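Putative DNA-binding protein (Ralstonia eutropha, PDB 3HWU) is of unknown function but forms a trimer of PCC (DUF296) domains and may bind DNA. Local coordinates at residues 6-9 with 14-17; 62-67 with 107-112; 82-87 with 138-143; 94-97 with 103-106. One frame throughout, in Å; residues are numbered along the deposited sequence.

Overall arrangement
All four contacts reach the same antiparallel sheet of the PCC domain. Contact 1 comes first along the chain, in the hairpin of strands 8-11 and 14-20 at one end of the sheet within the chain. Contact 2 brings the other outermost strand, 63-70, to strand 103-114, about 26 Å from contact 1 between centres. Contacts 2 and 4 share strand 103-114 and touch, centres about 12 Å apart. Contact 3 joins strand 72-84 to the small C-terminal hairpin, its centre about 17 Å from that of contact 2. Contacts 2 and 3 interleave along the chain; contact 4 falls between the segments of each. Contacts 2, 3 and 4 meet the third subunit, contacts 1 and 4 the second, tying the sheet into the trimer.

Contact 1 (6-9 with 14-17); sequences GKYM and GYLM
M9 and L16 form an antiparallel hydrogen-bonded pair. M9 N donates a hydrogen bond to L16 O at 2.9 Å, and L16 N donates one to M9 O, also at 2.9 Å. The angles at hydrogen are 157° and 162°. Each carbonyl also receives a CA-H contact: Y8 CA lies 3.1 Å from L16 O, and Y15 CA 3.2 Å from M9 O. The next pair, Y8 with M17, is non-hydrogen-bonded. K7 has its backbone partner in V18, while Y15 and M17 bond outward to strand 117-125. On one face the Y8 ring sets its edge toward the face of Y15 in an offset T-shaped pair, centroids 5.6 Å apart and planes at 84°. Y8 CG sits between its backbone N and carbonyl carbon, which sets the ring alongside Y15. Both hydroxyls go to E36: Y8 OH bonds OE2, and Y15 OH makes a weak bond to OE1. K7 NZ forms a salt bridge to D23. On the other face the selenomethionine M9 reaches L16 with CE, 3.9 Å from CD2, and both side chains pack on the second subunit. This is a tight antiparallel beta hairpin at one end of the sheet within the chain.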
loop_
_atom_site.group_PDB
_atom_site.type_symbol
_atom_site.label_atom_id
_atom_site.label_comp_id
_atom_site.label_asym_id
_atom_site.label_seq_id
_atom_site.Cartn_x
_atom_site.Cartn_y
_atom_site.Cartn_z
ATOM N N GLY A 6 3.143 8.437 -23.453
ATOM C CA GLY A 6 2.737 9.412 -22.463
ATOM C C GLY A 6 2.141 8.875 -21.168
ATOM O O GLY A 6 1.598 9.641 -20.365
ATOM N N LYS A 7 2.198 7.566 -20.975
ATOM C CA LYS A 7 1.525 6.956 -19.829
ATOM C C LYS A 7 2.517 6.549 -18.730
ATOM O O LYS A 7 2.071 6.122 -17.672
ATOM C CB LYS A 7 0.726 5.705 -20.226
ATOM C CG LYS A 7 -0.361 5.872 -21.298
ATOM C CD LYS A 7 -1.554 6.618 -20.806
ATOM C CE LYS A 7 -2.690 6.738 -21.850
ATOM N NZ LYS A 7 -3.525 5.562 -22.038
ATOM N N TYR A 8 3.818 6.668 -18.946
ATOM C CA TYR A 8 4.756 6.377 -17.880
ATOM C C TYR A 8 6.042 7.166 -18.041
ATOM O O TYR A 8 6.351 7.707 -19.128
ATOM C CB TYR A 8 5.030 4.870 -17.781
ATOM C CG TYR A 8 5.771 4.249 -18.942
ATOM C CD1 TYR A 8 5.101 3.844 -20.058
ATOM C CD2 TYR A 8 7.137 4.023 -18.875
ATOM C CE1 TYR A 8 5.776 3.240 -21.105
ATOM C CE2 TYR A 8 7.817 3.416 -19.922
ATOM C CZ TYR A 8 7.138 3.037 -21.019
ATOM O OH TYR A 8 7.825 2.429 -22.048
HETATM N N MSE A 9 6.805 7.199 -16.959
HETATM C CA MSE A 9 8.144 7.783 -16.916
HETATM C C MSE A 9 9.080 6.860 -16.147
HETATM O O MSE A 9 8.669 6.174 -15.212
HETATM C CB MSE A 9 8.160 9.196 -16.307
HETATM C CG MSE A 9 8.076 9.296 -14.815
HETATM SE SE MSE A 9 8.012 11.165 -14.234
HETATM C CE MSE A 9 8.395 10.686 -12.439
ATOM N N GLY A 14 12.432 2.431 -10.841
ATOM C CA GLY A 14 11.538 1.686 -11.701
ATOM C C GLY A 14 10.796 2.620 -12.649
ATOM O O GLY A 14 11.433 3.248 -13.521
ATOM N N TYR A 15 9.469 2.701 -12.517
ATOM C CA TYR A 15 8.647 3.562 -13.363
ATOM C C TYR A 15 7.533 4.159 -12.525
ATOM O O TYR A 15 7.142 3.600 -11.484
ATOM C CB TYR A 15 7.980 2.739 -14.497
ATOM C CG TYR A 15 8.993 2.110 -15.403
ATOM C CD1 TYR A 15 9.619 2.841 -16.407
ATOM C CD2 TYR A 15 9.367 0.793 -15.239
ATOM C CE1 TYR A 15 10.592 2.240 -17.232
ATOM C CE2 TYR A 15 10.329 0.202 -16.058
ATOM C CZ TYR A 15 10.942 0.930 -17.015
ATOM O OH TYR A 15 11.931 0.333 -17.775
ATOM N N LEU A 16 6.982 5.267 -13.002
ATOM C CA LEU A 16 5.715 5.816 -12.506
ATOM C C LEU A 16 4.785 5.842 -13.710
ATOM O O LEU A 16 5.123 6.408 -14.761
ATOM C CB LEU A 16 5.902 7.256 -11.991
ATOM C CG LEU A 16 4.641 7.949 -11.486
ATOM C CD1 LEU A 16 4.046 7.298 -10.216
ATOM C CD2 LEU A 16 4.898 9.455 -11.262
HETATM N N MSE A 17 3.609 5.256 -13.548
HETATM C CA MSE A 17 2.634 5.192 -14.622
HETATM C C MSE A 17 1.376 5.994 -14.234
HETATM O O MSE A 17 0.912 5.898 -13.096
HETATM C CB MSE A 17 2.319 3.715 -14.894
HETATM C CG MSE A 17 1.250 3.403 -15.911
HETATM SE SE MSE A 17 1.196 1.495 -16.366
HETATM C CE MSE A 17 1.897 1.816 -18.014
#

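Contact 2 (62-67 with 107-112); sequences KQFDPK and HLLGLT
F64 and L109 meet through side chains, and H107 joins them from the same segment as L109. The contact bridges two strands of the antiparallel PCC sheet, 63-70 and 103-114, that are not neighbours. Strand 51-58 runs between them. It makes backbone hydrogen bonds from F56 to D65 and from F54 to K67 on one side, and from G55 to H107 and from T53 to L109 on the other. L109 and G110 both face T53, a classic beta bulge, and the chain turns a corner here.

The aromatic part is an offset stack of the F64 and H107 rings. Their centroids are 4.7 Å apart and the planes are inclined by 23°. The phenyl ring brings its outer end to the imidazole: CZ is 3.6 Å from H107 NE2, and CE1 is 3.7 Å from H107 CD2. A chi1 of 177° swings the H107 imidazole away from its own N and toward F64. Y57 adds an edge-to-face contact to F64. H107 also packs on E73 of the third subunit. With H91 and H93 it forms a cluster whose donor atoms could suit a metal ion, but none is modelled, so this remains a possibility.

The aliphatic part belongs to L109, whose two methyls are divided between two partners. CD1 touches the ring of P66, 4.2 Å from CB. CD2 lies over a face of F64 in a CH-pi contact, 4.1 Å from the ring centroid and 14° off the ring normal.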
loop_
_atom_site.group_PDB
_atom_site.type_symbol
_atom_site.label_atom_id
_atom_site.label_comp_id
_atom_site.label_asym_id
_atom_site.label_seq_id
_atom_site.Cartn_x
_atom_site.Cartn_y
_atom_site.Cartn_z
ATOM N N LYS A 62 -12.250 -25.118 -8.900
ATOM C CA LYS A 62 -11.130 -24.557 -9.673
ATOM C C LYS A 62 -11.522 -23.303 -10.438
ATOM O O LYS A 62 -11.242 -23.144 -11.623
ATOM C CB LYS A 62 -10.570 -25.592 -10.641
ATOM C CG LYS A 62 -9.801 -26.691 -9.961
ATOM C CD LYS A 62 -9.543 -27.866 -10.905
ATOM C CE LYS A 62 -10.716 -28.836 -10.850
ATOM N NZ LYS A 62 -10.687 -29.896 -11.887
ATOM N N GLN A 63 -12.198 -22.405 -9.748
ATOM C CA GLN A 63 -12.725 -21.214 -10.398
ATOM C C GLN A 63 -12.758 -20.082 -9.393
ATOM O O GLN A 63 -12.951 -20.323 -8.217
ATOM C CB GLN A 63 -14.182 -21.452 -10.870
ATOM C CG GLN A 63 -14.279 -22.483 -11.987
ATOM C CD GLN A 63 -15.681 -22.896 -12.306
ATOM O OE1 GLN A 63 -15.892 -23.950 -12.917
ATOM N NE2 GLN A 63 -16.655 -22.082 -11.926
ATOM N N PHE A 64 -12.584 -18.862 -9.878
ATOM C CA PHE A 64 -12.876 -17.652 -9.088
ATOM C C PHE A 64 -14.385 -17.339 -9.070
ATOM O O PHE A 64 -15.034 -17.419 -10.124
ATOM C CB PHE A 64 -12.127 -16.438 -9.646
ATOM C CG PHE A 64 -10.649 -16.454 -9.419
ATOM C CD1 PHE A 64 -10.073 -16.006 -8.234
ATOM C CD2 PHE A 64 -9.807 -16.864 -10.424
ATOM C CE1 PHE A 64 -8.713 -16.032 -8.045
ATOM C CE2 PHE A 64 -8.463 -16.883 -10.252
ATOM C CZ PHE A 64 -7.892 -16.489 -9.079
ATOM N N ASP A 65 -14.970 -17.057 -7.911
ATOM C CA ASP A 65 -16.315 -16.485 -7.832
ATOM C C ASP A 65 -16.077 -14.977 -7.995
ATOM O O ASP A 65 -15.339 -14.395 -7.179
ATOM C CB ASP A 65 -16.945 -16.717 -6.466
ATOM C CG ASP A 65 -18.378 -16.184 -6.373
ATOM O OD1 ASP A 65 -19.155 -16.451 -7.305
ATOM O OD2 ASP A 65 -18.768 -15.514 -5.394
ATOM N N PRO A 66 -16.656 -14.345 -9.033
ATOM C CA PRO A 66 -16.363 -12.936 -9.252
ATOM C C PRO A 66 -17.381 -11.968 -8.708
ATOM O O PRO A 66 -18.544 -12.305 -8.514
ATOM C CB PRO A 66 -16.395 -12.832 -10.766
ATOM C CG PRO A 66 -17.557 -13.803 -11.133
ATOM C CD PRO A 66 -17.501 -14.910 -10.118
ATOM N N LYS A 67 -16.931 -10.731 -8.542
ATOM C CA LYS A 67 -17.801 -9.619 -8.147
ATOM C C LYS A 67 -17.298 -8.321 -8.756
ATOM O O LYS A 67 -16.107 -8.009 -8.671
ATOM C CB LYS A 67 -17.886 -9.468 -6.631
ATOM C CG LYS A 67 -18.863 -8.400 -6.202
ATOM C CD LYS A 67 -19.336 -8.546 -4.791
ATOM C CE LYS A 67 -20.299 -7.471 -4.407
ATOM N N HIS A 107 -8.531 -10.044 -4.477
ATOM C CA HIS A 107 -7.773 -10.403 -5.679
ATOM C C HIS A 107 -8.437 -9.817 -6.924
ATOM O O HIS A 107 -9.600 -10.108 -7.199
ATOM C CB HIS A 107 -7.736 -11.941 -5.762
ATOM C CG HIS A 107 -7.060 -12.483 -6.970
ATOM N ND1 HIS A 107 -5.828 -13.088 -6.915
ATOM C CD2 HIS A 107 -7.481 -12.580 -8.248
ATOM C CE1 HIS A 107 -5.486 -13.472 -8.134
ATOM N NE2 HIS A 107 -6.466 -13.161 -8.966
ATOM N N LEU A 108 -7.686 -9.008 -7.679
ATOM C CA LEU A 108 -8.186 -8.383 -8.873
ATOM C C LEU A 108 -8.157 -9.323 -10.069
ATOM O O LEU A 108 -7.124 -9.927 -10.384
ATOM C CB LEU A 108 -7.386 -7.109 -9.216
ATOM C CG LEU A 108 -7.722 -5.888 -8.370
ATOM C CD1 LEU A 108 -6.566 -4.868 -8.428
ATOM C CD2 LEU A 108 -9.068 -5.231 -8.857
ATOM N N LEU A 109 -9.289 -9.388 -10.770
ATOM C CA LEU A 109 -9.351 -10.037 -12.100
ATOM C C LEU A 109 -9.224 -9.020 -13.203
ATOM O O LEU A 109 -8.711 -9.335 -14.263
ATOM C CB LEU A 109 -10.648 -10.808 -12.242
ATOM C CG LEU A 109 -10.839 -11.948 -11.226
ATOM C CD1 LEU A 109 -12.222 -12.607 -11.406
ATOM C CD2 LEU A 109 -9.715 -12.982 -11.325
ATOM N N GLY A 110 -9.680 -7.800 -13.011
ATOM C CA GLY A 110 -9.575 -6.758 -14.039
ATOM C C GLY A 110 -10.180 -5.464 -13.514
ATOM O O GLY A 110 -10.956 -5.477 -12.554
ATOM N N LEU A 111 -9.767 -4.348 -14.096
ATOM C CA LEU A 111 -10.286 -3.054 -13.711
ATOM C C LEU A 111 -9.957 -2.032 -14.780
ATOM O O LEU A 111 -8.950 -2.167 -15.499
ATOM C CB LEU A 111 -9.800 -2.615 -12.311
ATOM C CG LEU A 111 -8.320 -2.328 -12.112
ATOM C CD1 LEU A 111 -8.062 -1.780 -10.696
ATOM C CD2 LEU A 111 -7.399 -3.550 -12.344
ATOM N N THR A 112 -10.867 -1.062 -14.880
ATOM C CA THR A 112 -10.863 -0.056 -15.923
ATOM C C THR A 112 -10.984 1.327 -15.290
ATOM O O THR A 112 -11.888 1.564 -14.487
ATOM C CB THR A 112 -12.022 -0.265 -16.918
ATOM O OG1 THR A 112 -11.928 -1.578 -17.483
ATOM C CG2 THR A 112 -11.997 0.765 -18.032
#

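Contact 3 (82-87 with 138-143); sequences AWKEGK and QANVLG
A82 and L142 make the tight part of this contact. A82 CB points at the C-terminal strand and meets L142 CD1 at 3.4 Å, closer than ordinary van der Waals contact. One methyl is pressed against one branch of the leucine. L142 CG stands anti to the backbone N (chi1 -175°), and the second torsion turns CD1 toward the alanine. Both residues are buried. A82 also touches R131, L142 packs on L129, and E119 of the third subunit lies against L142, so this end is closed in by protein.

The backbones here do not pair directly: A82 CA and L142 CA are 7.5 Å apart. Strand 139-142 belongs instead to a small two-stranded antiparallel sheet with strand 131-134, where V141 makes a backbone hydrogen bond to F132. W83 makes one to R131 on the same strand, so the C-terminal hairpin is held beside the end of strand 72-84. That strand leads through a type I' beta turn, K84 to K87, into strand 87-97. The turn is closed in both directions: K84 N donates to K87 O at 2.9 Å, and K87 N donates to K84 O at 3.1 Å.

The other end of the contact is looser and lies nearer solvent. K84, fully extended from CB to NZ, reaches across the N140 side chain at about a right angle. Its NZ comes close to the side chain of N140, an exposed residue. Both side chains also touch V133 of strand 131-134.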
loop_
_atom_site.group_PDB
_atom_site.type_symbol
_atom_site.label_atom_id
_atom_site.label_comp_id
_atom_site.label_asym_id
_atom_site.label_seq_id
_atom_site.Cartn_x
_atom_site.Cartn_y
_atom_site.Cartn_z
ATOM N N ALA A 82 5.503 -10.483 -12.882
ATOM C CA ALA A 82 6.374 -11.599 -13.170
ATOM C C ALA A 82 5.881 -12.219 -14.486
ATOM O O ALA A 82 5.183 -11.559 -15.254
ATOM C CB ALA A 82 6.452 -12.591 -12.003
ATOM N N TRP A 83 6.317 -13.441 -14.758
ATOM C CA TRP A 83 6.094 -14.099 -16.050
ATOM C C TRP A 83 5.560 -15.501 -15.859
ATOM O O TRP A 83 5.827 -16.135 -14.852
ATOM C CB TRP A 83 7.394 -14.115 -16.863
ATOM C CG TRP A 83 7.874 -12.722 -17.090
ATOM C CD1 TRP A 83 8.618 -11.963 -16.227
ATOM C CD2 TRP A 83 7.559 -11.872 -18.210
ATOM N NE1 TRP A 83 8.765 -10.713 -16.736
ATOM C CE2 TRP A 83 8.153 -10.631 -17.962
ATOM C CE3 TRP A 83 6.892 -12.070 -19.418
ATOM C CZ2 TRP A 83 8.083 -9.576 -18.846
ATOM C CZ3 TRP A 83 6.828 -11.022 -20.307
ATOM C CH2 TRP A 83 7.425 -9.796 -20.028
ATOM N N LYS A 84 4.790 -15.975 -16.830
ATOM C CA LYS A 84 4.389 -17.363 -16.837
ATOM C C LYS A 84 4.202 -17.781 -18.286
ATOM O O LYS A 84 3.460 -17.164 -19.048
ATOM C CB LYS A 84 3.109 -17.573 -16.016
ATOM C CG LYS A 84 2.704 -19.058 -15.951
ATOM C CD LYS A 84 1.664 -19.326 -14.913
ATOM C CE LYS A 84 1.261 -20.851 -14.900
ATOM N NZ LYS A 84 0.031 -21.160 -14.113
ATOM N N GLU A 85 4.932 -18.825 -18.670
ATOM C CA GLU A 85 4.837 -19.353 -20.053
ATOM C C GLU A 85 5.095 -18.261 -21.068
ATOM O O GLU A 85 4.412 -18.158 -22.099
ATOM C CB GLU A 85 3.479 -20.013 -20.249
ATOM C CG GLU A 85 3.425 -21.302 -19.482
ATOM C CD GLU A 85 2.048 -21.751 -19.101
ATOM O OE1 GLU A 85 1.029 -21.247 -19.665
ATOM O OE2 GLU A 85 1.991 -22.650 -18.234
ATOM N N GLY A 86 6.073 -17.419 -20.753
ATOM C CA GLY A 86 6.506 -16.383 -21.654
ATOM C C GLY A 86 5.691 -15.104 -21.722
ATOM O O GLY A 86 6.018 -14.190 -22.487
ATOM N N LYS A 87 4.600 -15.058 -20.971
ATOM C CA LYS A 87 3.671 -13.931 -20.979
ATOM C C LYS A 87 3.721 -13.242 -19.628
ATOM O O LYS A 87 3.975 -13.899 -18.615
ATOM C CB LYS A 87 2.244 -14.416 -21.206
ATOM C CG LYS A 87 2.075 -15.154 -22.564
ATOM C CD LYS A 87 0.621 -15.484 -22.842
ATOM C CE LYS A 87 0.148 -16.616 -22.015
ATOM N N GLN A 138 -2.189 -26.005 -5.134
ATOM C CA GLN A 138 -2.953 -25.837 -6.376
ATOM C C GLN A 138 -3.240 -24.358 -6.617
ATOM O O GLN A 138 -4.368 -23.958 -6.949
ATOM C CB GLN A 138 -4.268 -26.634 -6.364
ATOM C CG GLN A 138 -4.079 -28.093 -6.186
ATOM C CD GLN A 138 -3.111 -28.657 -7.159
ATOM O OE1 GLN A 138 -3.154 -28.362 -8.362
ATOM N NE2 GLN A 138 -2.233 -29.503 -6.668
ATOM N N ALA A 139 -2.211 -23.529 -6.399
ATOM C CA ALA A 139 -2.278 -22.083 -6.683
ATOM C C ALA A 139 -0.941 -21.603 -7.233
ATOM O O ALA A 139 0.116 -22.179 -6.940
ATOM C CB ALA A 139 -2.626 -21.318 -5.419
ATOM N N ASN A 140 -1.000 -20.542 -8.030
ATOM C CA ASN A 140 0.200 -19.894 -8.552
ATOM C C ASN A 140 0.968 -19.186 -7.443
ATOM O O ASN A 140 0.353 -18.464 -6.671
ATOM C CB ASN A 140 -0.146 -18.875 -9.639
ATOM C CG ASN A 140 -0.560 -19.519 -10.921
ATOM O OD1 ASN A 140 -1.643 -19.228 -11.453
ATOM N ND2 ASN A 140 0.262 -20.404 -11.425
ATOM N N VAL A 141 2.274 -19.368 -7.423
ATOM C CA VAL A 141 3.154 -18.699 -6.473
ATOM C C VAL A 141 4.339 -18.117 -7.251
ATOM O O VAL A 141 4.821 -18.692 -8.240
ATOM C CB VAL A 141 3.679 -19.701 -5.420
ATOM C CG1 VAL A 141 4.740 -19.079 -4.530
ATOM C CG2 VAL A 141 2.515 -20.298 -4.587
ATOM N N LEU A 142 4.858 -16.977 -6.776
ATOM C CA LEU A 142 6.027 -16.355 -7.365
ATOM C C LEU A 142 7.285 -17.117 -6.987
ATOM O O LEU A 142 7.566 -17.278 -5.816
ATOM C CB LEU A 142 6.113 -14.904 -6.878
ATOM C CG LEU A 142 7.198 -13.997 -7.453
ATOM C CD1 LEU A 142 7.163 -13.963 -9.000
ATOM C CD2 LEU A 142 7.065 -12.587 -6.852
ATOM N N GLY A 143 8.023 -17.601 -7.977
ATOM C CA GLY A 143 9.253 -18.313 -7.722
ATOM C C GLY A 143 10.396 -17.354 -7.541
ATOM O O GLY A 143 10.532 -16.413 -8.292
#

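Contact 4 (94-97 with 103-106); sequences GTVT and GAGG
V96 and A104 put their side chains on the same face of the hairpin. V96 holds CG1 anti to the carbonyl carbon (chi1 -64°), which places CG2 between the backbone N and the carbonyl carbon. There CG2 lies 3.6 Å from A104 O; its apolar contact with A104 CB is looser, at 4.4 Å. T97 OG1 takes the equivalent place on its own residue (chi1 64°), which leaves CG2 beside the N, and this methyl rests 3.8 Å from G103 CA. The hydroxyl of T97 bonds to G105 O of the second subunit. G105 CA comes within 3.3 Å of G94 O in a CA-H...O contact. The backbone is joined by two antiparallel hydrogen-bonded pairs. V96 N donates to A104 O at 2.8 Å, nearly straight at 171°, and A104 N donates back to V96 O. G94 and G106 exchange a similar pair. T95 packs on T95 of the second subunit and A75 of the third. The hairpin of strands 87-97 and 103-114 has strand 72-84 along one side, where T95 and T97 make backbone hydrogen bonds to N76 and E73; G103 and G105 make others to the third subunit, and G103 also to the second.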
loop_
_atom_site.group_PDB
_atom_site.type_symbol
_atom_site.label_atom_id
_atom_site.label_comp_id
_atom_site.label_asym_id
_atom_site.label_seq_id
_atom_site.Cartn_x
_atom_site.Cartn_y
_atom_site.Cartn_z
ATOM N N GLY A 94 -6.633 -5.234 -4.604
ATOM C CA GLY A 94 -7.085 -3.886 -4.436
ATOM C C GLY A 94 -8.149 -3.732 -3.377
ATOM O O GLY A 94 -8.789 -4.694 -3.001
ATOM N N THR A 95 -8.362 -2.483 -2.990
ATOM C CA THR A 95 -9.346 -2.044 -2.025
ATOM C C THR A 95 -10.095 -0.868 -2.693
ATOM O O THR A 95 -9.453 0.104 -3.114
ATOM C CB THR A 95 -8.638 -1.508 -0.725
ATOM O OG1 THR A 95 -7.705 -2.519 -0.225
ATOM C CG2 THR A 95 -9.595 -1.096 0.307
ATOM N N VAL A 96 -11.421 -0.963 -2.807
ATOM C CA VAL A 96 -12.278 0.041 -3.462
ATOM C C VAL A 96 -13.358 0.504 -2.503
ATOM O O VAL A 96 -13.768 -0.245 -1.608
ATOM C CB VAL A 96 -12.892 -0.455 -4.799
ATOM C CG1 VAL A 96 -11.789 -0.734 -5.843
ATOM C CG2 VAL A 96 -13.774 -1.695 -4.626
ATOM N N THR A 97 -13.809 1.732 -2.699
ATOM C CA THR A 97 -14.841 2.323 -1.871
ATOM C C THR A 97 -15.764 3.163 -2.765
ATOM O O THR A 97 -15.353 3.659 -3.825
ATOM C CB THR A 97 -14.252 3.239 -0.774
ATOM O OG1 THR A 97 -13.583 4.347 -1.385
ATOM C CG2 THR A 97 -13.262 2.479 0.143
ATOM N N GLY A 103 -15.356 -0.166 2.469
ATOM C CA GLY A 103 -14.348 -0.850 1.653
ATOM C C GLY A 103 -14.647 -2.261 1.233
ATOM O O GLY A 103 -15.255 -3.022 1.977
ATOM N N ALA A 104 -14.176 -2.613 0.036
ATOM C CA ALA A 104 -14.337 -3.952 -0.508
ATOM C C ALA A 104 -13.149 -4.230 -1.385
ATOM O O ALA A 104 -12.387 -3.311 -1.723
ATOM C CB ALA A 104 -15.641 -4.032 -1.357
ATOM N N GLY A 105 -12.938 -5.496 -1.723
ATOM C CA GLY A 105 -11.894 -5.821 -2.662
ATOM C C GLY A 105 -11.346 -7.217 -2.470
ATOM O O GLY A 105 -12.109 -8.148 -2.149
ATOM N N GLY A 106 -10.051 -7.368 -2.699
ATOM C CA GLY A 106 -9.375 -8.649 -2.722
ATOM C C GLY A 106 -8.550 -8.817 -3.971
ATOM O O GLY A 106 -7.887 -7.865 -4.431
#